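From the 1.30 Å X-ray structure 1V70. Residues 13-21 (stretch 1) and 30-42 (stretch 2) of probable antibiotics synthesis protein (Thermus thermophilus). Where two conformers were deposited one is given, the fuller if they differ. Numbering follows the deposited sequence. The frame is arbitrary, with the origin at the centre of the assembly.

Stretch 1 13-21: NPEKMAKIP
Stretch 2, residues 30-42: YDLYALLPGQAQK

One glutamine side chain ties the loop ahead of strand 18-21 to a turn of the other stretch. Gln-39 (chi1 -61°, m; chi2 -169°, t; chi3 -38°) closes the type II turn Leu-36 to Gln-39; its OE1 accepts from Leu-36 N at 2.9 Å, while NE2 donates to Asn-13 O at 2.8 Å (162°). Gly-38, at phi/psi 91/-14, takes the turn position where a CB would jam against the preceding carbonyl. Water 1 accepts from Asn-13 N at 2.8 Å. Asn-13 OD1 (chi1 t) in turn accepts from Glu-15 N at 2.7 Å, bracing the loop.

Strands 18-21 and 30-35 run antiparallel (154°), with extended backbones. Ala-18 faces Ala-34 (CA to CA 5.1 Å), bonded by Ala-18 N to Ala-34 O, 3.0 Å, and Ala-34 N to Ala-18 O, 2.9 Å. Ile-20 faces Leu-32 likewise: Ile-20 N to Leu-32 O, 2.8 Å, and Leu-32 N to Ile-20 O, 2.9 Å. Their side chains share one sheet face, Ile-20 CB lying 3.9 Å from Leu-32 CB.

Non-hydrogen-bonded pairs Lys-19/Tyr-33 and Pro-21/Asp-31 occupy the other face. Met-17 (t, t, p) sets CE over the Tyr-33 ring, 4.1 Å from its centroid, a CH-pi contact. Lys-19 NZ stays 4.1 Å from Asp-31 OD2, beyond salt-bridge range; water 4 links them, weakly at NZ.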

# COMPACT_ATOMS: atom_id res chain seq x y z
N ASN A 13 -2.00 -6.65 19.67
CA ASN A 13 -1.27 -6.45 20.92
C ASN A 13 -2.25 -5.84 21.91
O ASN A 13 -2.82 -4.78 21.66
CB ASN A 13 -0.10 -5.49 20.67
CG ASN A 13 0.78 -5.31 21.88
OD1 ASN A 13 0.32 -5.34 23.02
ND2 ASN A 13 2.07 -5.09 21.64
N PRO A 14 -2.47 -6.50 23.06
CA PRO A 14 -3.40 -5.97 24.06
C PRO A 14 -2.93 -4.70 24.76
O PRO A 14 -3.74 -3.94 25.29
CB PRO A 14 -3.57 -7.14 25.03
CG PRO A 14 -2.22 -7.79 24.98
CD PRO A 14 -1.90 -7.79 23.50
N GLU A 15 -1.63 -4.46 24.74
CA GLU A 15 -1.02 -3.30 25.42
C GLU A 15 -1.12 -2.00 24.60
O GLU A 15 -1.35 -0.93 25.14
CB GLU A 15 0.44 -3.61 25.74
CG GLU A 15 1.16 -2.46 26.44
CD GLU A 15 0.82 -2.45 27.92
OE1 GLU A 15 -0.35 -2.51 28.26
OE2 GLU A 15 1.73 -2.31 28.74
N LYS A 16 -0.92 -2.09 23.29
CA LYS A 16 -0.95 -0.91 22.43
C LYS A 16 -1.07 -1.35 20.98
O LYS A 16 -0.98 -2.54 20.68
CB LYS A 16 0.34 -0.12 22.60
CG LYS A 16 1.59 -0.90 22.20
CD LYS A 16 2.85 -0.05 22.32
CE LYS A 16 4.07 -0.83 21.84
NZ LYS A 16 5.31 -0.01 21.92
N MET A 17 -1.26 -0.39 20.08
CA MET A 17 -1.37 -0.71 18.67
C MET A 17 -0.14 -1.47 18.21
O MET A 17 0.99 -1.12 18.54
CB MET A 17 -1.50 0.57 17.84
CG MET A 17 -1.45 0.33 16.34
SD MET A 17 -1.45 1.85 15.38
CE MET A 17 0.24 2.34 15.55
N ALA A 18 -0.36 -2.52 17.43
CA ALA A 18 0.74 -3.32 16.91
C ALA A 18 1.21 -2.78 15.56
O ALA A 18 0.39 -2.48 14.68
CB ALA A 18 0.31 -4.77 16.76
N LYS A 19 2.52 -2.62 15.42
CA LYS A 19 3.12 -2.16 14.18
C LYS A 19 3.87 -3.39 13.67
O LYS A 19 4.81 -3.87 14.29
CB LYS A 19 4.08 -1.00 14.43
CG LYS A 19 3.37 0.27 14.90
CD LYS A 19 4.33 1.44 15.07
CE LYS A 19 4.91 1.90 13.74
NZ LYS A 19 5.81 0.90 13.12
N ILE A 20 3.42 -3.89 12.52
CA ILE A 20 3.98 -5.10 11.94
C ILE A 20 4.76 -4.80 10.66
O ILE A 20 4.17 -4.53 9.62
CB ILE A 20 2.84 -6.08 11.62
CG1 ILE A 20 2.02 -6.33 12.89
CG2 ILE A 20 3.38 -7.37 11.04
CD1 ILE A 20 0.57 -6.73 12.63
N PRO A 21 6.10 -4.85 10.72
CA PRO A 21 6.91 -4.57 9.53
C PRO A 21 6.75 -5.67 8.48
O PRO A 21 6.83 -6.86 8.80
CB PRO A 21 8.33 -4.51 10.08
CG PRO A 21 8.13 -4.07 11.50
CD PRO A 21 6.96 -4.90 11.92
N TYR A 30 6.97 -0.30 4.88
CA TYR A 30 5.74 -0.92 4.39
C TYR A 30 5.30 -1.75 5.58
O TYR A 30 5.84 -2.83 5.83
CB TYR A 30 6.06 -1.79 3.18
CG TYR A 30 4.87 -2.13 2.30
CD1 TYR A 30 4.49 -1.28 1.25
CD2 TYR A 30 4.16 -3.30 2.49
CE1 TYR A 30 3.41 -1.61 0.42
CE2 TYR A 30 3.09 -3.64 1.66
CZ TYR A 30 2.73 -2.79 0.63
OH TYR A 30 1.69 -3.16 -0.20
N ASP A 31 4.32 -1.24 6.32
CA ASP A 31 3.85 -1.89 7.54
C ASP A 31 2.36 -2.16 7.61
O ASP A 31 1.57 -1.64 6.82
CB ASP A 31 4.15 -1.00 8.76
CG ASP A 31 5.59 -0.56 8.84
OD1 ASP A 31 6.47 -1.42 8.69
OD2 ASP A 31 5.83 0.64 9.07
N LEU A 32 1.99 -2.97 8.59
CA LEU A 32 0.60 -3.25 8.88
C LEU A 32 0.40 -2.67 10.28
O LEU A 32 1.26 -2.85 11.15
CB LEU A 32 0.31 -4.75 8.94
CG LEU A 32 0.29 -5.58 7.66
CD1 LEU A 32 -0.03 -7.03 8.02
CD2 LEU A 32 -0.75 -5.03 6.70
N TYR A 33 -0.69 -1.95 10.49
CA TYR A 33 -1.00 -1.43 11.82
C TYR A 33 -2.25 -2.19 12.24
O TYR A 33 -3.23 -2.22 11.50
CB TYR A 33 -1.34 0.07 11.80
CG TYR A 33 -0.17 1.02 11.69
CD1 TYR A 33 -0.37 2.39 11.91
CD2 TYR A 33 1.12 0.59 11.35
CE1 TYR A 33 0.67 3.30 11.77
CE2 TYR A 33 2.17 1.51 11.21
CZ TYR A 33 1.93 2.86 11.43
OH TYR A 33 2.95 3.79 11.28
N ALA A 34 -2.21 -2.82 13.41
CA ALA A 34 -3.34 -3.57 13.91
C ALA A 34 -3.82 -2.88 15.17
O ALA A 34 -3.10 -2.81 16.17
CB ALA A 34 -2.93 -5.01 14.21
N LEU A 35 -5.04 -2.35 15.12
CA LEU A 35 -5.62 -1.61 16.23
C LEU A 35 -6.85 -2.25 16.85
O LEU A 35 -7.85 -2.48 16.17
CB LEU A 35 -6.00 -0.19 15.80
CG LEU A 35 -4.94 0.77 15.25
CD1 LEU A 35 -4.62 0.43 13.80
CD2 LEU A 35 -5.48 2.20 15.33
N LEU A 36 -6.77 -2.55 18.14
CA LEU A 36 -7.92 -3.09 18.84
C LEU A 36 -8.75 -1.85 19.19
O LEU A 36 -8.24 -0.73 19.14
CB LEU A 36 -7.48 -3.81 20.12
CG LEU A 36 -6.69 -5.11 19.94
CD1 LEU A 36 -6.22 -5.61 21.30
CD2 LEU A 36 -7.56 -6.16 19.26
N PRO A 37 -10.03 -2.03 19.54
CA PRO A 37 -10.86 -0.88 19.90
C PRO A 37 -10.19 -0.02 20.97
O PRO A 37 -9.69 -0.55 21.97
CB PRO A 37 -12.14 -1.53 20.40
CG PRO A 37 -12.25 -2.74 19.55
CD PRO A 37 -10.82 -3.27 19.53
N GLY A 38 -10.15 1.29 20.75
CA GLY A 38 -9.55 2.19 21.71
C GLY A 38 -8.07 2.48 21.48
O GLY A 38 -7.52 3.41 22.07
N GLN A 39 -7.42 1.69 20.64
CA GLN A 39 -6.01 1.90 20.38
C GLN A 39 -5.80 2.96 19.30
O GLN A 39 -6.73 3.31 18.57
CB GLN A 39 -5.34 0.58 19.99
CG GLN A 39 -5.43 -0.46 21.09
CD GLN A 39 -4.56 -1.67 20.84
OE1 GLN A 39 -4.42 -2.12 19.70
NE2 GLN A 39 -3.97 -2.21 21.90
N ALA A 40 -4.58 3.47 19.21
CA ALA A 40 -4.30 4.52 18.25
C ALA A 40 -2.82 4.79 18.05
O ALA A 40 -1.98 4.35 18.83
CB ALA A 40 -4.98 5.81 18.71
N GLN A 41 -2.52 5.49 16.96
CA GLN A 41 -1.21 5.97 16.71
C GLN A 41 -1.28 7.40 17.07
O GLN A 41 -2.03 8.18 16.51
CB GLN A 41 -0.89 5.84 15.22
CG GLN A 41 0.56 6.45 14.92
CD GLN A 41 1.02 6.16 13.51
OE1 GLN A 41 0.41 6.54 12.52
NE2 GLN A 41 2.19 5.50 13.44
N LYS A 42 -0.52 7.81 18.08
CA LYS A 42 -0.57 9.19 18.54
C LYS A 42 -0.21 10.13 17.40
O LYS A 42 0.54 9.78 16.50
CB LYS A 42 0.40 9.42 19.70
CG LYS A 42 0.22 8.49 20.89
CD LYS A 42 1.23 8.81 21.98
CE LYS A 42 1.12 7.85 23.15
NZ LYS A 42 1.40 6.45 22.73
O HOH W 1 -3.27 -4.42 18.49
O HOH W 2 -4.49 -1.01 24.58
O HOH W 3 -2.61 2.35 21.65
O HOH W 4 5.37 2.86 10.63